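Local structure of V-type ATPase 116 kDa subunit (Meiothermus ruber, 3RRK) at residues 14-19 and 288-293; 18-23 and 308-313. The protein forms the cytoplasmic N-terminal part of subunit I, the subunit a homologue of a V-type ATPase, a rotary machine that probably couples ATPase activity to proton transport. One frame throughout, in Å; residues are numbered along the deposited sequence.

Contact 1 (14-19 and 288-293); sequences MEKLIV and ALMGWV
Leu17 and Gly291 exchange a pair of backbone hydrogen bonds at the middle of this antiparallel contact. The amide Leu17 N reaches Gly291 O at 2.7 Å, nearly straight at 167°, while the return bond from Gly291 N to Leu17 O is more bent. Val19 and Leu289 form the next such pair, with Leu289 N to Val19 O at 2.7 Å. Toward the N-terminus the pairing slackens: Val293 N still donates to Glu15 O at 3.1 Å, but the bond from Glu15 N to Val293 O is weak. At the non-hydrogen-bonded pairs, Lys16 with Trp292 and Ile18 with Met290, CA-H...O contacts run to carbonyls of adjoining residues, among them Met290 CA to Leu17 O.

Lys16, Ile18, Met290 and Trp292 occupy one face of the sheet. There the methylene Lys16 CB sits over the six-membered ring of Trp292, 4.0 Å from its centroid and 12° off the ring normal, a CH-pi contact. With its CG opposite the backbone N (chi1 173°) and a bend at chi3, the lysine runs obliquely across the indole, and CE lies 3.5 Å from Trp292 CZ2 and 3.9 Å from Met290 SD. The ring meets Met14 O with its edge, near the ring plane.

On the reverse face Leu17 CB packs against Val293 CG2 at 3.9 Å, and Gly291, opposite Leu17, contributes no side chain. Helix 26-36 covers this face farther along, Leu29 touching Val19, and Leu30 and Leu33 touching Leu289. The chemistry thus sets the buried, apolar Val19 and Leu289 against the helix, whereas on the other face the partly exposed Lys16 spends its methylenes on indole and thioether.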
# COMPACT_ATOMS: atom_id res chain seq x y z
N MET A 14 -11.75 -23.94 39.86
CA MET A 14 -11.50 -24.81 38.70
C MET A 14 -10.25 -24.37 37.90
O MET A 14 -9.17 -24.93 38.10
CB MET A 14 -12.73 -24.88 37.79
CG MET A 14 -14.03 -25.32 38.48
SD MET A 14 -14.06 -27.05 38.99
CE MET A 14 -15.78 -27.24 39.47
N GLU A 15 -10.41 -23.39 37.01
CA GLU A 15 -9.31 -22.93 36.14
C GLU A 15 -8.48 -21.78 36.75
O GLU A 15 -9.03 -20.80 37.26
CB GLU A 15 -9.84 -22.48 34.77
CG GLU A 15 -10.44 -23.59 33.92
CD GLU A 15 -11.11 -23.05 32.67
OE1 GLU A 15 -11.29 -21.82 32.57
OE2 GLU A 15 -11.44 -23.87 31.77
N LYS A 16 -7.16 -21.91 36.67
CA LYS A 16 -6.25 -20.88 37.17
C LYS A 16 -6.36 -19.61 36.34
O LYS A 16 -6.46 -19.67 35.11
CB LYS A 16 -4.81 -21.39 37.19
CG LYS A 16 -3.77 -20.32 37.54
CD LYS A 16 -2.37 -20.90 37.74
CE LYS A 16 -2.26 -21.65 39.05
NZ LYS A 16 -0.87 -22.15 39.30
N LEU A 17 -6.37 -18.45 37.00
CA LEU A 17 -6.35 -17.17 36.30
C LEU A 17 -5.08 -16.40 36.63
O LEU A 17 -4.63 -16.39 37.76
CB LEU A 17 -7.58 -16.31 36.63
CG LEU A 17 -7.51 -14.91 35.99
CD1 LEU A 17 -8.01 -14.89 34.52
CD2 LEU A 17 -8.25 -13.88 36.83
N ILE A 18 -4.50 -15.77 35.62
CA ILE A 18 -3.30 -14.99 35.83
C ILE A 18 -3.53 -13.65 35.18
O ILE A 18 -3.92 -13.56 34.03
CB ILE A 18 -2.07 -15.68 35.23
CG1 ILE A 18 -1.97 -17.11 35.74
CG2 ILE A 18 -0.81 -14.92 35.59
CD1 ILE A 18 -1.63 -18.10 34.66
N VAL A 19 -3.32 -12.59 35.95
CA VAL A 19 -3.62 -11.25 35.49
C VAL A 19 -2.46 -10.33 35.78
O VAL A 19 -1.82 -10.44 36.81
CB VAL A 19 -4.84 -10.70 36.22
CG1 VAL A 19 -5.27 -9.38 35.59
CG2 VAL A 19 -5.97 -11.70 36.18
N ALA A 288 0.79 -8.13 39.17
CA ALA A 288 0.29 -9.40 38.66
C ALA A 288 -0.34 -10.27 39.75
O ALA A 288 0.25 -10.48 40.81
CB ALA A 288 1.40 -10.16 37.97
N LEU A 289 -1.54 -10.79 39.48
CA LEU A 289 -2.26 -11.63 40.43
C LEU A 289 -2.57 -13.03 39.87
O LEU A 289 -2.55 -13.26 38.65
CB LEU A 289 -3.57 -10.96 40.87
CG LEU A 289 -3.52 -9.76 41.82
CD1 LEU A 289 -2.60 -8.67 41.32
CD2 LEU A 289 -4.92 -9.22 42.02
N MET A 290 -2.87 -13.94 40.78
CA MET A 290 -3.17 -15.33 40.45
C MET A 290 -4.45 -15.66 41.20
O MET A 290 -4.71 -15.11 42.27
CB MET A 290 -2.05 -16.22 40.96
CG MET A 290 -2.05 -17.63 40.41
SD MET A 290 -1.44 -18.82 41.61
CE MET A 290 -2.84 -18.91 42.74
N GLY A 291 -5.27 -16.54 40.65
CA GLY A 291 -6.52 -16.86 41.31
C GLY A 291 -7.20 -18.06 40.70
O GLY A 291 -6.78 -18.54 39.65
N TRP A 292 -8.25 -18.55 41.35
CA TRP A 292 -9.01 -19.68 40.85
C TRP A 292 -10.47 -19.31 40.63
O TRP A 292 -11.10 -18.67 41.48
CB TRP A 292 -8.87 -20.88 41.80
CG TRP A 292 -7.47 -21.39 41.84
CD1 TRP A 292 -6.45 -20.93 42.64
CD2 TRP A 292 -6.91 -22.43 41.04
NE1 TRP A 292 -5.30 -21.64 42.38
CE2 TRP A 292 -5.55 -22.57 41.41
CE3 TRP A 292 -7.43 -23.27 40.05
CZ2 TRP A 292 -4.71 -23.51 40.82
CZ3 TRP A 292 -6.59 -24.21 39.46
CH2 TRP A 292 -5.25 -24.32 39.85
N VAL A 293 -10.98 -19.71 39.48
CA VAL A 293 -12.30 -19.31 39.02
C VAL A 293 -13.18 -20.53 38.75
O VAL A 293 -12.86 -21.34 37.88
CB VAL A 293 -12.19 -18.46 37.72
CG1 VAL A 293 -13.53 -17.83 37.36
CG2 VAL A 293 -11.11 -17.40 37.87

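Contact 2 (18-23 and 308-313); sequences IVAGPK and LRDQIV
Val19 and Arg309 meet where the arginine chain extends along the sheet in the direction of its own strand: Arg309 NE lies 3.4 Å from Val19 CG1, and NH2 approaches both valine methyls. The methyl CG1 is at the edge of the guanidinium, near its plane, so the contact is not a stack over its face. The route starts with Arg309 CG lodged between its backbone N and carbonyl carbon (chi1 62°) and turns at chi3, and this brings the edge of the head group against the valine methyls, the two side chains crossing at a slant. Gln311 CB, 4.1 Å from Val19 CG2, shares that face of the sheet, though the amide end of the glutamine leads away from strand 18-21.

Ile18 and Ile312 stand side by side on the reverse face, pointing the same way, with Ile18 CD1 3.9 Å from Ile312 CG2. Their backbones form a hydrogen-bonded pair in which the two bonds differ. Ile312 N donates to Ile18 O at 2.9 Å, in the carbonyl plane; Ile18 N is 3.3 Å from Ile312 O and stands above the plane of the Ile312 carbonyl, 41° out of it. Ala20 and Asp310 make the second pair, with Ala20 N to Asp310 O at 3.1 Å.

The result is the antiparallel join of strand 310-313, an outermost strand of the four-stranded sheet, to strand 15-21, their short axes at 174°. Pairing ends near Gly21, beyond which Pro22 CD lies 3.7 Å from Leu308 O.

Further out, the long helix 224-281 lies against the isoleucine face, where Met280 touches Ile18 and Asp310, and Val277 touches Ile312. On the valine face Leu29 of helix 26-36 packs on both Val19 and Arg309, and Arg309 NH1 makes a weak hydrogen bond to Leu305 O.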
# COMPACT_ATOMS: atom_id res chain seq x y z
N ILE A 18 -4.50 -15.77 35.62
CA ILE A 18 -3.30 -14.99 35.83
C ILE A 18 -3.53 -13.65 35.18
O ILE A 18 -3.92 -13.56 34.03
CB ILE A 18 -2.07 -15.68 35.23
CG1 ILE A 18 -1.97 -17.11 35.74
CG2 ILE A 18 -0.81 -14.92 35.59
CD1 ILE A 18 -1.63 -18.10 34.66
N VAL A 19 -3.32 -12.59 35.95
CA VAL A 19 -3.62 -11.25 35.49
C VAL A 19 -2.46 -10.33 35.78
O VAL A 19 -1.82 -10.44 36.81
CB VAL A 19 -4.84 -10.70 36.22
CG1 VAL A 19 -5.27 -9.38 35.59
CG2 VAL A 19 -5.97 -11.70 36.18
N ALA A 20 -2.18 -9.42 34.85
CA ALA A 20 -1.15 -8.43 35.06
C ALA A 20 -1.64 -7.05 34.62
O ALA A 20 -2.53 -6.94 33.78
CB ALA A 20 0.13 -8.83 34.34
N GLY A 21 -1.06 -6.01 35.20
CA GLY A 21 -1.41 -4.65 34.82
C GLY A 21 -0.38 -3.67 35.31
O GLY A 21 0.73 -4.05 35.71
N PRO A 22 -0.72 -2.38 35.27
CA PRO A 22 0.15 -1.38 35.89
C PRO A 22 0.11 -1.54 37.39
O PRO A 22 -0.86 -2.10 37.91
CB PRO A 22 -0.50 -0.05 35.48
CG PRO A 22 -1.94 -0.40 35.19
CD PRO A 22 -1.93 -1.80 34.66
N LYS A 23 1.14 -1.08 38.09
CA LYS A 23 1.12 -1.11 39.55
C LYS A 23 0.03 -0.20 40.10
O LYS A 23 -0.54 -0.48 41.14
CB LYS A 23 2.47 -0.73 40.15
CG LYS A 23 3.51 -1.84 40.03
CD LYS A 23 4.46 -1.83 41.20
CE LYS A 23 5.29 -3.11 41.22
NZ LYS A 23 6.19 -3.18 42.40
N LEU A 308 -6.65 -2.04 30.25
CA LEU A 308 -5.25 -1.72 30.58
C LEU A 308 -4.45 -2.94 31.07
O LEU A 308 -3.25 -2.85 31.38
CB LEU A 308 -5.16 -0.63 31.67
CG LEU A 308 -5.83 0.74 31.55
CD1 LEU A 308 -7.29 0.69 32.00
CD2 LEU A 308 -5.06 1.76 32.38
N ARG A 309 -5.14 -4.07 31.15
CA ARG A 309 -4.64 -5.28 31.78
C ARG A 309 -4.79 -6.43 30.81
O ARG A 309 -5.59 -6.37 29.88
CB ARG A 309 -5.51 -5.60 32.99
CG ARG A 309 -6.94 -5.87 32.57
CD ARG A 309 -7.83 -6.33 33.71
NE ARG A 309 -7.75 -7.77 33.94
CZ ARG A 309 -8.71 -8.65 33.63
NH1 ARG A 309 -9.84 -8.24 33.06
NH2 ARG A 309 -8.54 -9.94 33.90
N ASP A 310 -4.03 -7.49 31.04
CA ASP A 310 -4.25 -8.72 30.29
C ASP A 310 -4.26 -9.95 31.19
O ASP A 310 -3.43 -10.09 32.09
CB ASP A 310 -3.26 -8.88 29.13
CG ASP A 310 -1.87 -8.37 29.47
OD1 ASP A 310 -1.13 -9.07 30.19
OD2 ASP A 310 -1.53 -7.27 28.99
N GLN A 311 -5.22 -10.83 30.95
CA GLN A 311 -5.35 -12.03 31.73
C GLN A 311 -4.93 -13.22 30.88
O GLN A 311 -4.56 -13.06 29.72
CB GLN A 311 -6.81 -12.20 32.16
CG GLN A 311 -7.72 -12.90 31.13
CD GLN A 311 -8.36 -11.93 30.14
OE1 GLN A 311 -7.98 -10.76 30.05
NE2 GLN A 311 -9.35 -12.42 29.39
N ILE A 312 -4.96 -14.41 31.48
CA ILE A 312 -5.04 -15.66 30.74
C ILE A 312 -5.73 -16.69 31.63
O ILE A 312 -5.19 -17.08 32.67
CB ILE A 312 -3.68 -16.21 30.21
CG1 ILE A 312 -3.90 -17.55 29.49
CG2 ILE A 312 -2.67 -16.39 31.33
CD1 ILE A 312 -2.62 -18.29 29.14
N VAL A 313 -6.93 -17.10 31.23
CA VAL A 313 -7.66 -18.11 31.97
C VAL A 313 -7.02 -19.48 31.71
O VAL A 313 -6.35 -19.68 30.69
CB VAL A 313 -9.17 -18.12 31.63
CG1 VAL A 313 -9.96 -18.82 32.73
CG2 VAL A 313 -9.69 -16.69 31.46

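Contacts 1 and 2 lie about 10 Å apart, centre to centre, on either edge of strand 15-21, which pairs with 287-293 in one and 310-313 in the other. They share Ile18 and Val19. Across the four-stranded antiparallel sheet the order is 41-44, 287-293, 15-21, 310-313, so the first strand of the chain lies between its last two; both contacts begin on that first strand, and the partner of contact 1 comes before that of contact 2. Leu17 CD1, 3.8 Å from Gln311 CB, bridges the two contacts directly. More than 260 residues, largely helical and including the separate three-stranded sheet, intervene between the paired segments; both contacts therefore close one lobe of the elongated domain by joining its chain ends.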